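NanU sialic acid binding protein (PDB 4L7T) binds sialic acid with high affinity at the outer membrane and, as a SusD-family protein, probably passes it to the partner protein NanO. Local coordinates at residues Y278-D283 and N381-Y386; S254-Y259 and I385-D390; G226-Y231 and A400-D405; V216-G221 and T232-A237. One frame throughout, in Å; residues are numbered along the deposited sequence.

How the contacts relate
The four contacts form two neighbouring pairs. Contacts 1 and 2 share I385 and Y386 of strand 383-387, and their centres lie about 12 Å apart; P384 CG of contact 1 packs 4.1 Å from F257 CE1 of contact 2. Contacts 3 and 4, with centres about 8 Å apart, both use helix 227-244. There G226 N probably bonds S220 O (3.0 Å), tying the turn before that helix back to helix 206-223. Helix 388-401 connects the pairs: it starts in contact 2 and ends in contact 3, about 27 Å away between centres. The sodium ion is held by T483 and T486, which belong to none of the four contacts.

Contact 1. Residues Y278-D283 and N381-Y386; sequences YNMWDD and NDYPIY
The indole of W281 meets the ring of Y383 in a T-shaped stack, with W281 supplying the edge and Y383 the face. NE1 of W281 stands 3.4 Å above the plane of the Y383 ring, over its centre; the centroids of the indole five-membered ring and the phenol ring are 4.7 Å apart and the planes meet at 81°. Further round the indole, W281 CZ2 comes to 3.7 Å from Y383 CE1. One face of the indole carries the M280 methyl, offset toward the rim. M280 is extended throughout, CG anti to the backbone N (chi1 179°), and this stretches CE forward until it lies 3.9 Å from Y383 CD1 as well, wedged into the angle between the two rings. A long, unbranched methionine suits this place, because its extended chain delivers a terminal methyl to both rings. No hydrogen bond crosses this buried contact. Around it, W281 also stacks on F55 and meets F285 edge to face, while the M280 backbone bonds that of F379. Residues 278-283 form a loop leading into helix 284-289, packed against strand 383-387, which pairs antiparallel with strand 267-271; on Y383 lies F55 of helix 51-58.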
loop_
_atom_site.group_PDB
_atom_site.type_symbol
_atom_site.label_atom_id
_atom_site.label_comp_id
_atom_site.label_asym_id
_atom_site.label_seq_id
_atom_site.Cartn_x
_atom_site.Cartn_y
_atom_site.Cartn_z
ATOM N N TYR A 278 1.529 -18.553 2.034
ATOM C CA TYR A 278 1.049 -17.385 2.816
ATOM C C TYR A 278 -0.289 -16.906 2.291
ATOM O O TYR A 278 -0.448 -16.670 1.117
ATOM C CB TYR A 278 2.054 -16.209 2.728
ATOM C CG TYR A 278 2.052 -15.231 3.875
ATOM C CD1 TYR A 278 2.760 -15.497 5.060
ATOM C CD2 TYR A 278 1.436 -13.992 3.758
ATOM C CE1 TYR A 278 2.791 -14.586 6.106
ATOM C CE2 TYR A 278 1.453 -13.088 4.804
ATOM C CZ TYR A 278 2.129 -13.381 5.968
ATOM O OH TYR A 278 2.164 -12.437 6.978
ATOM N N ASN A 279 -1.280 -16.762 3.168
ATOM C CA ASN A 279 -2.537 -16.149 2.762
ATOM C C ASN A 279 -2.378 -14.615 2.840
ATOM O O ASN A 279 -1.550 -14.086 3.602
ATOM C CB ASN A 279 -3.630 -16.509 3.771
ATOM C CG ASN A 279 -4.006 -17.989 3.726
ATOM O OD1 ASN A 279 -3.984 -18.677 4.775
ATOM N ND2 ASN A 279 -4.391 -18.481 2.551
ATOM N N MET A 280 -3.145 -13.952 2.009
ATOM C CA MET A 280 -3.041 -12.453 1.875
ATOM C C MET A 280 -3.189 -11.831 3.259
ATOM O O MET A 280 -4.116 -12.145 3.992
ATOM C CB MET A 280 -4.124 -11.932 0.935
ATOM C CG MET A 280 -3.971 -10.375 0.859
ATOM S SD MET A 280 -5.044 -9.710 -0.387
ATOM C CE MET A 280 -5.113 -7.920 -0.058
ATOM N N TRP A 281 -2.212 -11.016 3.640
ATOM C CA TRP A 281 -2.186 -10.387 4.954
ATOM C C TRP A 281 -2.237 -11.396 6.102
ATOM O O TRP A 281 -2.763 -11.079 7.165
ATOM C CB TRP A 281 -3.313 -9.331 5.117
ATOM C CG TRP A 281 -3.306 -8.207 4.081
ATOM C CD1 TRP A 281 -2.280 -7.877 3.190
ATOM C CD2 TRP A 281 -4.344 -7.228 3.882
ATOM N NE1 TRP A 281 -2.680 -6.804 2.419
ATOM C CE2 TRP A 281 -3.921 -6.376 2.823
ATOM C CE3 TRP A 281 -5.609 -7.005 4.490
ATOM C CZ2 TRP A 281 -4.736 -5.315 2.340
ATOM C CZ3 TRP A 281 -6.418 -5.963 4.017
ATOM C CH2 TRP A 281 -5.964 -5.106 2.973
ATOM N N ASP A 282 -1.626 -12.568 5.895
ATOM C CA ASP A 282 -1.655 -13.646 6.951
ATOM C C ASP A 282 -3.093 -13.892 7.466
ATOM O O ASP A 282 -3.274 -14.097 8.676
ATOM C CB ASP A 282 -0.690 -13.347 8.090
ATOM C CG ASP A 282 -0.280 -14.624 8.873
ATOM O OD1 ASP A 282 -0.532 -15.714 8.345
ATOM O OD2 ASP A 282 0.304 -14.479 9.977
ATOM N N ASP A 283 -4.056 -13.994 6.535
ATOM C CA ASP A 283 -5.476 -14.242 6.702
ATOM C C ASP A 283 -6.234 -13.016 7.223
ATOM O O ASP A 283 -7.455 -13.082 7.353
ATOM C CB ASP A 283 -5.703 -15.448 7.673
ATOM C CG ASP A 283 -7.039 -16.007 7.610
ATOM O OD1 ASP A 283 -7.520 -16.220 6.510
ATOM O OD2 ASP A 283 -7.600 -16.316 8.727
ATOM N N ASN A 381 -4.494 -13.583 -3.546
ATOM C CA ASN A 381 -4.002 -12.531 -4.525
ATOM C C ASN A 381 -2.751 -11.991 -4.003
ATOM O O ASN A 381 -2.530 -12.040 -2.810
ATOM C CB ASN A 381 -4.982 -11.401 -4.684
ATOM C CG ASN A 381 -6.262 -11.834 -5.294
ATOM O OD1 ASN A 381 -6.330 -12.021 -6.526
ATOM N ND2 ASN A 381 -7.281 -12.081 -4.479
ATOM N N ASP A 382 -1.886 -11.475 -4.883
ATOM C CA ASP A 382 -0.736 -10.775 -4.420
ATOM C C ASP A 382 -1.220 -9.384 -3.899
ATOM O O ASP A 382 -2.285 -8.962 -4.263
ATOM C CB ASP A 382 0.197 -10.551 -5.609
ATOM C CG ASP A 382 0.644 -11.859 -6.216
ATOM O OD1 ASP A 382 0.902 -12.829 -5.430
ATOM O OD2 ASP A 382 0.719 -11.904 -7.483
ATOM N N TYR A 383 -0.431 -8.803 -3.021
ATOM C CA TYR A 383 -0.715 -7.441 -2.525
ATOM C C TYR A 383 0.285 -6.509 -3.242
ATOM O O TYR A 383 1.424 -6.442 -2.886
ATOM C CB TYR A 383 -0.596 -7.396 -0.983
ATOM C CG TYR A 383 -0.863 -6.023 -0.456
ATOM C CD1 TYR A 383 -2.118 -5.458 -0.735
ATOM C CD2 TYR A 383 0.057 -5.382 0.286
ATOM C CE1 TYR A 383 -2.423 -4.135 -0.257
ATOM C CE2 TYR A 383 -0.191 -4.042 0.763
ATOM C CZ TYR A 383 -1.481 -3.492 0.494
ATOM O OH TYR A 383 -1.634 -2.183 0.955
ATOM N N PRO A 384 -0.207 -5.628 -4.155
ATOM C CA PRO A 384 0.789 -4.816 -4.939
ATOM C C PRO A 384 1.280 -3.668 -4.086
ATOM O O PRO A 384 0.477 -3.043 -3.377
ATOM C CB PRO A 384 -0.008 -4.224 -6.110
ATOM C CG PRO A 384 -1.453 -4.325 -5.718
ATOM C CD PRO A 384 -1.546 -5.554 -4.704
ATOM N N ILE A 385 2.558 -3.405 -4.097
ATOM C CA ILE A 385 3.150 -2.248 -3.422
ATOM C C ILE A 385 3.334 -1.095 -4.403
ATOM O O ILE A 385 2.944 0.047 -4.108
ATOM C CB ILE A 385 4.572 -2.644 -2.800
ATOM C CG1 ILE A 385 4.360 -3.797 -1.785
ATOM C CG2 ILE A 385 5.277 -1.479 -2.225
ATOM C CD1 ILE A 385 3.448 -3.447 -0.499
ATOM N N TYR A 386 3.922 -1.398 -5.583
ATOM C CA TYR A 386 4.145 -0.362 -6.600
ATOM C C TYR A 386 3.697 -0.890 -7.933
ATOM O O TYR A 386 4.091 -2.021 -8.366
ATOM C CB TYR A 386 5.612 -0.026 -6.753
ATOM C CG TYR A 386 6.210 0.684 -5.559
ATOM C CD1 TYR A 386 5.564 1.719 -4.925
ATOM C CD2 TYR A 386 7.510 0.330 -5.100
ATOM C CE1 TYR A 386 6.132 2.404 -3.877
ATOM C CE2 TYR A 386 8.081 1.023 -4.048
ATOM C CZ TYR A 386 7.392 2.060 -3.446
ATOM O OH TYR A 386 8.055 2.722 -2.396
#

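Contact 2. Residues S254-Y259 and I385-D390; sequences SKVFAY and IYRYAD
R387 presents a face of its guanidinium to the edge of the F257 ring, the two planes standing 86° apart. The tightest approach is F257 CZ to R387 NH2, 3.6 Å, with the same ring atom 3.8 Å from R387 CZ. Because the ring offers its rim and not its face, this is packing rather than a cation-pi interaction. Lower on the arginine, V256 CG1 touches R387 CD at 3.8 Å, so the valine attends to the aliphatic stem while the phenylalanine attends to the charged end. R387 reaches them with CG between the backbone N and the carbonyl carbon (chi1 57°), a crowded position, followed by an extended run to NE. The CA atoms of V256 and R387, the nearest pair, are 9.1 Å apart, and the long side chain of R387 spans most of that distance. The charge is met elsewhere: E467 pairs with NH2, and E266 and E463 with NH1, a cluster that balances the buried charge and probably fixes the orientation of its planar end. Away from this knot the contact is loose. S254 and K255 lie exposed on the outer side of the same turn, closed by F257 N to S254 O at 3.2 Å. R387 is the N-cap residue of helix 388-401, and its backbone O accepts the bond from D390 N (R387 O to D390 N, 2.9 Å). It follows the classic bulge at which I385 and Y386 both face F269, so the loop 254-259 lies against the place where strand 383-387 gives way to helix; V256 rests on I267 of strand 267-271, and E463 ends helix 452-463.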
loop_
_atom_site.group_PDB
_atom_site.type_symbol
_atom_site.label_atom_id
_atom_site.label_comp_id
_atom_site.label_asym_id
_atom_site.label_seq_id
_atom_site.Cartn_x
_atom_site.Cartn_y
_atom_site.Cartn_z
ATOM N N SER A 254 -9.413 -4.691 -13.921
ATOM C CA SER A 254 -9.557 -5.857 -13.042
ATOM C C SER A 254 -8.464 -6.933 -13.159
ATOM O O SER A 254 -8.144 -7.585 -12.163
ATOM C CB SER A 254 -10.926 -6.491 -13.223
ATOM O OG SER A 254 -10.965 -7.078 -14.510
ATOM N N LYS A 255 -7.868 -7.058 -14.355
ATOM C CA LYS A 255 -6.838 -8.077 -14.571
ATOM C C LYS A 255 -5.523 -7.688 -13.930
ATOM O O LYS A 255 -4.685 -8.550 -13.749
ATOM C CB LYS A 255 -6.649 -8.402 -16.055
ATOM C CG LYS A 255 -7.912 -8.865 -16.758
ATOM C CD LYS A 255 -7.512 -9.276 -18.201
ATOM C CE LYS A 255 -8.721 -9.550 -19.135
ATOM N NZ LYS A 255 -8.227 -10.131 -20.443
ATOM N N VAL A 256 -5.370 -6.424 -13.477
ATOM C CA VAL A 256 -4.169 -6.086 -12.686
ATOM C C VAL A 256 -4.059 -6.975 -11.427
ATOM O O VAL A 256 -2.978 -7.324 -11.003
ATOM C CB VAL A 256 -4.190 -4.595 -12.260
ATOM C CG1 VAL A 256 -2.926 -4.269 -11.405
ATOM C CG2 VAL A 256 -4.255 -3.722 -13.501
ATOM N N PHE A 257 -5.229 -7.351 -10.903
ATOM C CA PHE A 257 -5.317 -8.008 -9.588
ATOM C C PHE A 257 -5.672 -9.481 -9.654
ATOM O O PHE A 257 -5.808 -10.111 -8.606
ATOM C CB PHE A 257 -6.323 -7.271 -8.709
ATOM C CG PHE A 257 -6.091 -5.784 -8.696
ATOM C CD1 PHE A 257 -5.092 -5.247 -7.864
ATOM C CD2 PHE A 257 -6.848 -4.919 -9.520
ATOM C CE1 PHE A 257 -4.855 -3.905 -7.879
ATOM C CE2 PHE A 257 -6.571 -3.491 -9.497
ATOM C CZ PHE A 257 -5.579 -3.048 -8.670
ATOM N N ALA A 258 -5.826 -10.019 -10.866
ATOM C CA ALA A 258 -6.320 -11.443 -11.036
ATOM C C ALA A 258 -5.275 -12.491 -10.602
ATOM O O ALA A 258 -4.071 -12.302 -10.793
ATOM C CB ALA A 258 -6.843 -11.627 -12.466
ATOM N N TYR A 259 -5.742 -13.580 -9.928
ATOM C CA TYR A 259 -4.893 -14.666 -9.343
ATOM C C TYR A 259 -3.886 -15.223 -10.373
ATOM O O TYR A 259 -2.697 -15.530 -10.069
ATOM C CB TYR A 259 -5.816 -15.836 -8.766
ATOM C CG TYR A 259 -5.041 -16.994 -8.149
ATOM C CD1 TYR A 259 -4.225 -16.779 -7.049
ATOM C CD2 TYR A 259 -5.053 -18.312 -8.754
ATOM C CE1 TYR A 259 -3.471 -17.779 -6.520
ATOM C CE2 TYR A 259 -4.337 -19.352 -8.191
ATOM C CZ TYR A 259 -3.532 -19.087 -7.096
ATOM O OH TYR A 259 -2.759 -20.050 -6.537
ATOM N N ILE A 385 2.558 -3.405 -4.097
ATOM C CA ILE A 385 3.150 -2.248 -3.422
ATOM C C ILE A 385 3.334 -1.095 -4.403
ATOM O O ILE A 385 2.944 0.047 -4.108
ATOM C CB ILE A 385 4.572 -2.644 -2.800
ATOM C CG1 ILE A 385 4.360 -3.797 -1.785
ATOM C CG2 ILE A 385 5.277 -1.479 -2.225
ATOM C CD1 ILE A 385 3.448 -3.447 -0.499
ATOM N N TYR A 386 3.922 -1.398 -5.583
ATOM C CA TYR A 386 4.145 -0.362 -6.600
ATOM C C TYR A 386 3.697 -0.890 -7.933
ATOM O O TYR A 386 4.091 -2.021 -8.366
ATOM C CB TYR A 386 5.612 -0.026 -6.753
ATOM C CG TYR A 386 6.210 0.684 -5.559
ATOM C CD1 TYR A 386 5.564 1.719 -4.925
ATOM C CD2 TYR A 386 7.510 0.330 -5.100
ATOM C CE1 TYR A 386 6.132 2.404 -3.877
ATOM C CE2 TYR A 386 8.081 1.023 -4.048
ATOM C CZ TYR A 386 7.392 2.060 -3.446
ATOM O OH TYR A 386 8.055 2.722 -2.396
ATOM N N ARG A 387 2.808 -0.106 -8.575
ATOM C CA ARG A 387 2.501 -0.442 -9.986
ATOM C C ARG A 387 2.523 0.741 -10.868
ATOM O O ARG A 387 2.729 1.832 -10.383
ATOM C CB ARG A 387 1.213 -1.160 -10.101
ATOM C CG ARG A 387 0.095 -0.493 -9.571
ATOM C CD ARG A 387 -1.074 -1.536 -9.505
ATOM N NE ARG A 387 -2.333 -0.934 -8.893
ATOM C CZ ARG A 387 -3.224 -0.187 -9.545
ATOM N NH1 ARG A 387 -3.036 0.161 -10.862
ATOM N NH2 ARG A 387 -4.263 0.329 -8.867
ATOM N N TYR A 388 2.571 0.493 -12.169
ATOM C CA TYR A 388 2.869 1.568 -13.099
ATOM C C TYR A 388 1.868 2.740 -12.994
ATOM O O TYR A 388 2.333 3.903 -13.173
ATOM C CB TYR A 388 2.939 1.062 -14.538
ATOM C CG TYR A 388 3.507 2.057 -15.547
ATOM C CD1 TYR A 388 4.666 2.812 -15.213
ATOM C CD2 TYR A 388 2.886 2.225 -16.769
ATOM C CE1 TYR A 388 5.239 3.748 -16.152
ATOM C CE2 TYR A 388 3.410 3.181 -17.717
ATOM C CZ TYR A 388 4.587 3.901 -17.354
ATOM O OH TYR A 388 5.096 4.764 -18.338
ATOM N N ALA A 389 0.556 2.485 -12.731
ATOM C CA ALA A 389 -0.310 3.662 -12.549
ATOM C C ALA A 389 0.182 4.578 -11.394
ATOM O O ALA A 389 -0.005 5.794 -11.469
ATOM C CB ALA A 389 -1.773 3.196 -12.362
ATOM N N ASP A 390 0.805 4.020 -10.350
ATOM C CA ASP A 390 1.325 4.836 -9.212
ATOM C C ASP A 390 2.518 5.679 -9.705
ATOM O O ASP A 390 2.618 6.887 -9.404
ATOM C CB ASP A 390 1.708 3.812 -8.156
ATOM C CG ASP A 390 1.986 4.391 -6.770
ATOM O OD1 ASP A 390 1.899 5.625 -6.551
ATOM O OD2 ASP A 390 2.342 3.570 -5.853
#

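Contact 3. Residues G226-Y231 and A400-D405; sequences GGTADY and ALLGED
L401 lies across one face of the Y231 ring, its CB 3.8 Å from the ring centroid and 11° off the normal, which makes a CH-pi contact. The leucine then runs over the ring at about a right angle to the tyrosine side chain, and its CD1 reaches Y231 CE1 at 3.8 Å. L402 works beside the ring instead. Its CG packs on Y231 CB at 3.8 Å, and its CD2 meets T228 CG2 at 3.7 Å, using the methyl of a threonine whose CG2 is anti to the backbone N. Tyrosine fits this place because its flat face receives one leucine while the start of its side chain receives the next. Successive residues in a helical turn point about 100° apart, so L401 and L402 meet different parts of Y231; directly after them G403, with positive phi (80°), ends helix 388-401 in a Schellman motif, its N bonded to A400 O at 3.0 Å. Glycine adopts this backbone conformation easily. On the other side Y231 is placed by the opening turn of helix 227-244, where Y231 N bonds G227 O, and that same carbonyl oxygen lies over the opposite face of the ring, 3.5 Å above its plane and offset toward the rim. Further out, R222 of helix 206-223 touches both Y231 and L401, L218 of the same helix also packs on Y231, and L401 rests on L453 of helix 452-463. L402 extends along helix 227-244 to T232 and K235, and K235 forms a salt bridge with E404 just past the glycine.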
loop_
_atom_site.group_PDB
_atom_site.type_symbol
_atom_site.label_atom_id
_atom_site.label_comp_id
_atom_site.label_asym_id
_atom_site.label_seq_id
_atom_site.Cartn_x
_atom_site.Cartn_y
_atom_site.Cartn_z
ATOM N N GLY A 226 12.291 20.637 1.751
ATOM C CA GLY A 226 13.229 20.567 0.628
ATOM C C GLY A 226 12.899 21.358 -0.616
ATOM O O GLY A 226 13.795 21.685 -1.393
ATOM N N GLY A 227 11.636 21.677 -0.804
ATOM C CA GLY A 227 11.129 22.386 -1.976
ATOM C C GLY A 227 11.456 21.857 -3.377
ATOM O O GLY A 227 11.567 20.627 -3.592
ATOM N N THR A 228 11.559 22.802 -4.312
ATOM C CA THR A 228 11.724 22.552 -5.751
ATOM C C THR A 228 12.828 21.532 -6.066
ATOM O O THR A 228 12.635 20.678 -6.960
ATOM C CB THR A 228 12.012 23.921 -6.503
ATOM O OG1 THR A 228 10.927 24.807 -6.281
ATOM C CG2 THR A 228 12.237 23.723 -8.009
ATOM N N ALA A 229 13.977 21.636 -5.400
ATOM C CA ALA A 229 15.130 20.791 -5.738
ATOM C C ALA A 229 14.728 19.332 -5.523
ATOM O O ALA A 229 15.073 18.447 -6.316
ATOM C CB ALA A 229 16.407 21.156 -4.878
ATOM N N ASP A 230 14.014 19.076 -4.424
ATOM C CA ASP A 230 13.590 17.695 -4.157
ATOM C C ASP A 230 12.497 17.208 -5.102
ATOM O O ASP A 230 12.518 16.025 -5.475
ATOM C CB ASP A 230 13.124 17.608 -2.722
ATOM C CG ASP A 230 14.284 17.554 -1.756
ATOM O OD1 ASP A 230 15.454 17.468 -2.213
ATOM O OD2 ASP A 230 14.024 17.546 -0.521
ATOM N N TYR A 231 11.531 18.063 -5.433
ATOM C CA TYR A 231 10.505 17.706 -6.435
ATOM C C TYR A 231 11.135 17.357 -7.797
ATOM O O TYR A 231 10.673 16.463 -8.477
ATOM C CB TYR A 231 9.520 18.877 -6.641
ATOM C CG TYR A 231 8.765 19.272 -5.391
ATOM C CD1 TYR A 231 8.433 18.328 -4.411
ATOM C CD2 TYR A 231 8.346 20.605 -5.217
ATOM C CE1 TYR A 231 7.686 18.721 -3.248
ATOM C CE2 TYR A 231 7.643 21.009 -4.051
ATOM C CZ TYR A 231 7.344 20.066 -3.091
ATOM O OH TYR A 231 6.622 20.468 -1.992
ATOM N N ALA A 400 2.934 18.795 -10.820
ATOM C CA ALA A 400 2.020 19.806 -10.228
ATOM C C ALA A 400 2.714 20.610 -9.157
ATOM O O ALA A 400 2.584 21.836 -9.122
ATOM C CB ALA A 400 0.847 19.111 -9.638
ATOM N N LEU A 401 3.526 19.975 -8.320
ATOM C CA LEU A 401 4.219 20.696 -7.271
ATOM C C LEU A 401 5.288 21.678 -7.811
ATOM O O LEU A 401 5.787 22.553 -7.072
ATOM C CB LEU A 401 4.801 19.667 -6.236
ATOM C CG LEU A 401 3.701 18.973 -5.455
ATOM C CD1 LEU A 401 4.329 17.732 -4.725
ATOM C CD2 LEU A 401 3.078 19.957 -4.406
ATOM N N LEU A 402 5.758 21.383 -9.023
ATOM C CA LEU A 402 6.755 22.218 -9.721
ATOM C C LEU A 402 6.096 23.290 -10.522
ATOM O O LEU A 402 6.812 24.071 -11.169
ATOM C CB LEU A 402 7.578 21.317 -10.681
ATOM C CG LEU A 402 8.609 20.544 -9.881
ATOM C CD1 LEU A 402 9.178 19.384 -10.785
ATOM C CD2 LEU A 402 9.792 21.378 -9.451
ATOM N N GLY A 403 4.776 23.280 -10.577
ATOM C CA GLY A 403 4.068 24.253 -11.385
ATOM C C GLY A 403 4.051 23.894 -12.860
ATOM O O GLY A 403 3.889 24.762 -13.745
ATOM N N GLU A 404 4.281 22.613 -13.162
ATOM C CA GLU A 404 4.260 22.136 -14.546
ATOM C C GLU A 404 2.978 21.373 -14.837
ATOM O O GLU A 404 2.198 21.044 -13.928
ATOM C CB GLU A 404 5.506 21.250 -14.798
ATOM C CG GLU A 404 6.777 22.027 -14.571
ATOM C CD GLU A 404 8.072 21.191 -14.508
ATOM O OE1 GLU A 404 7.994 19.949 -14.495
ATOM O OE2 GLU A 404 9.187 21.754 -14.418
ATOM N N ASP A 405 2.738 21.075 -16.110
ATOM C CA ASP A 405 1.500 20.523 -16.555
ATOM C C ASP A 405 1.372 18.978 -16.268
ATOM O O ASP A 405 2.152 18.159 -16.869
ATOM C CB ASP A 405 1.368 20.737 -18.102
ATOM C CG ASP A 405 -0.013 20.386 -18.616
ATOM O OD1 ASP A 405 -0.861 19.936 -17.821
ATOM O OD2 ASP A 405 -0.296 20.622 -19.829
#

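Contact 4. Residues V216-G221 and T232-A237; sequences VYLWSG and TTAKTA
Y217 and A234, which bury the most area here, face each other across the two helices, and T233 completes the contact. T233 lays its CG2 methyl over the centre of the Y217 ring, 3.6 Å from the centroid and 13° off the normal, in a CH-pi contact. The threonine's first torsion (chi1 -59°) explains this: CG2 is anti to the backbone N and turned to the ring, while OG1 folds back to bond A229 O in its own helix. A beta-branched residue can thus satisfy its hydroxyl locally and still give the neighbouring helix an apolar surface. A234 needs less room. Its CB sits between two residues of the facing helix, 3.9 Å from Y217 CB and equally 3.9 Å from L218 CG, and also close to the L218 backbone N. So small a side chain lets the backbones approach, and the CA atoms of Y217 and A234 are 5.3 Å apart. The axes of the two segments come within 8.2 Å at 167°, nearly antiparallel, and no hydrogen bond crosses between them. This is a helical hairpin: helix 206-223 turns back into helix 227-244 after a few residues, consistent with the TPR-like helix pairs expected of the SusD family. L218 is partly shared, since it also packs on L394, A398 and L401 of helix 388-401, which thus lies along the hairpin. Helix 173-191 flanks it too, with K181 touching Y217, and with M177 and I180 on V216, while F140 of helix 121-146 meets V216 as well.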
loop_
_atom_site.group_PDB
_atom_site.type_symbol
_atom_site.label_atom_id
_atom_site.label_comp_id
_atom_site.label_asym_id
_atom_site.label_seq_id
_atom_site.Cartn_x
_atom_site.Cartn_y
_atom_site.Cartn_z
ATOM N N VAL A 216 10.003 9.459 -1.605
ATOM C CA VAL A 216 10.824 9.948 -0.523
ATOM C C VAL A 216 11.186 11.396 -0.809
ATOM O O VAL A 216 11.113 12.264 0.117
ATOM C CB VAL A 216 12.047 9.022 -0.402
ATOM C CG1 VAL A 216 13.188 9.716 0.327
ATOM C CG2 VAL A 216 11.658 7.741 0.359
ATOM N N TYR A 217 11.527 11.711 -2.069
ATOM C CA TYR A 217 11.844 13.099 -2.351
ATOM C C TYR A 217 10.626 14.023 -2.466
ATOM O O TYR A 217 10.740 15.209 -2.135
ATOM C CB TYR A 217 12.776 13.198 -3.585
ATOM C CG TYR A 217 14.193 12.870 -3.198
ATOM C CD1 TYR A 217 15.103 13.910 -2.985
ATOM C CD2 TYR A 217 14.639 11.545 -3.084
ATOM C CE1 TYR A 217 16.437 13.608 -2.664
ATOM C CE2 TYR A 217 15.987 11.236 -2.727
ATOM C CZ TYR A 217 16.856 12.266 -2.497
ATOM O OH TYR A 217 18.178 11.946 -2.139
ATOM N N LEU A 218 9.453 13.535 -2.853
ATOM C CA LEU A 218 8.226 14.309 -2.642
ATOM C C LEU A 218 7.987 14.608 -1.150
ATOM O O LEU A 218 7.647 15.759 -0.841
ATOM C CB LEU A 218 7.012 13.582 -3.211
ATOM C CG LEU A 218 6.933 13.450 -4.731
ATOM C CD1 LEU A 218 5.667 12.653 -5.203
ATOM C CD2 LEU A 218 6.989 14.911 -5.331
ATOM N N TRP A 219 8.154 13.597 -0.281
ATOM C CA TRP A 219 7.960 13.791 1.195
ATOM C C TRP A 219 9.025 14.763 1.712
ATOM O O TRP A 219 8.689 15.711 2.470
ATOM C CB TRP A 219 8.051 12.431 1.888
ATOM C CG TRP A 219 7.761 12.578 3.371
ATOM C CD1 TRP A 219 8.609 13.006 4.369
ATOM C CD2 TRP A 219 6.483 12.412 3.976
ATOM N NE1 TRP A 219 7.935 13.067 5.563
ATOM C CE2 TRP A 219 6.637 12.696 5.357
ATOM C CE3 TRP A 219 5.228 11.986 3.496
ATOM C CZ2 TRP A 219 5.576 12.604 6.279
ATOM C CZ3 TRP A 219 4.156 11.889 4.397
ATOM C CH2 TRP A 219 4.356 12.198 5.805
ATOM N N SER A 220 10.282 14.586 1.311
ATOM C CA SER A 220 11.367 15.505 1.729
ATOM C C SER A 220 10.972 16.925 1.302
ATOM O O SER A 220 11.123 17.919 2.075
ATOM C CB SER A 220 12.711 15.171 0.975
ATOM O OG SER A 220 13.660 16.133 1.462
ATOM N N GLY A 221 10.502 17.066 0.055
ATOM C CA GLY A 221 10.322 18.365 -0.548
ATOM C C GLY A 221 9.138 19.116 0.068
ATOM O O GLY A 221 9.231 20.334 0.326
ATOM N N THR A 232 12.195 18.080 -8.189
ATOM C CA THR A 232 12.952 17.760 -9.412
ATOM C C THR A 232 13.614 16.366 -9.300
ATOM O O THR A 232 13.499 15.544 -10.253
ATOM C CB THR A 232 13.991 18.874 -9.727
ATOM O OG1 THR A 232 13.239 20.075 -9.956
ATOM C CG2 THR A 232 14.790 18.562 -11.009
ATOM N N THR A 233 14.279 16.088 -8.168
ATOM C CA THR A 233 14.858 14.746 -7.957
ATOM C C THR A 233 13.765 13.664 -8.133
ATOM O O THR A 233 13.970 12.563 -8.718
ATOM C CB THR A 233 15.565 14.664 -6.594
ATOM O OG1 THR A 233 16.626 15.666 -6.552
ATOM C CG2 THR A 233 16.127 13.291 -6.359
ATOM N N ALA A 234 12.608 13.917 -7.532
ATOM C CA ALA A 234 11.542 12.903 -7.590
ATOM C C ALA A 234 11.052 12.721 -9.049
ATOM O O ALA A 234 10.829 11.564 -9.560
ATOM C CB ALA A 234 10.347 13.323 -6.665
ATOM N N LYS A 235 10.899 13.856 -9.761
ATOM C CA LYS A 235 10.447 13.798 -11.160
ATOM C C LYS A 235 11.432 12.990 -12.006
ATOM O O LYS A 235 11.011 12.107 -12.814
ATOM C CB LYS A 235 10.331 15.260 -11.689
ATOM C CG LYS A 235 9.906 15.266 -13.149
ATOM C CD LYS A 235 9.604 16.732 -13.672
ATOM C CE LYS A 235 10.873 17.414 -13.637
ATOM N NZ LYS A 235 10.707 18.567 -14.662
ATOM N N THR A 236 12.740 13.248 -11.827
ATOM C CA THR A 236 13.788 12.579 -12.623
ATOM C C THR A 236 13.782 11.050 -12.339
ATOM O O THR A 236 13.901 10.214 -13.251
ATOM C CB THR A 236 15.137 13.152 -12.249
ATOM O OG1 THR A 236 15.118 14.520 -12.668
ATOM C CG2 THR A 236 16.335 12.415 -12.892
ATOM N N ALA A 237 13.528 10.698 -11.082
ATOM C CA ALA A 237 13.467 9.230 -10.739
ATOM C C ALA A 237 12.290 8.551 -11.442
ATOM O O ALA A 237 12.438 7.451 -11.987
ATOM C CB ALA A 237 13.288 9.072 -9.143
#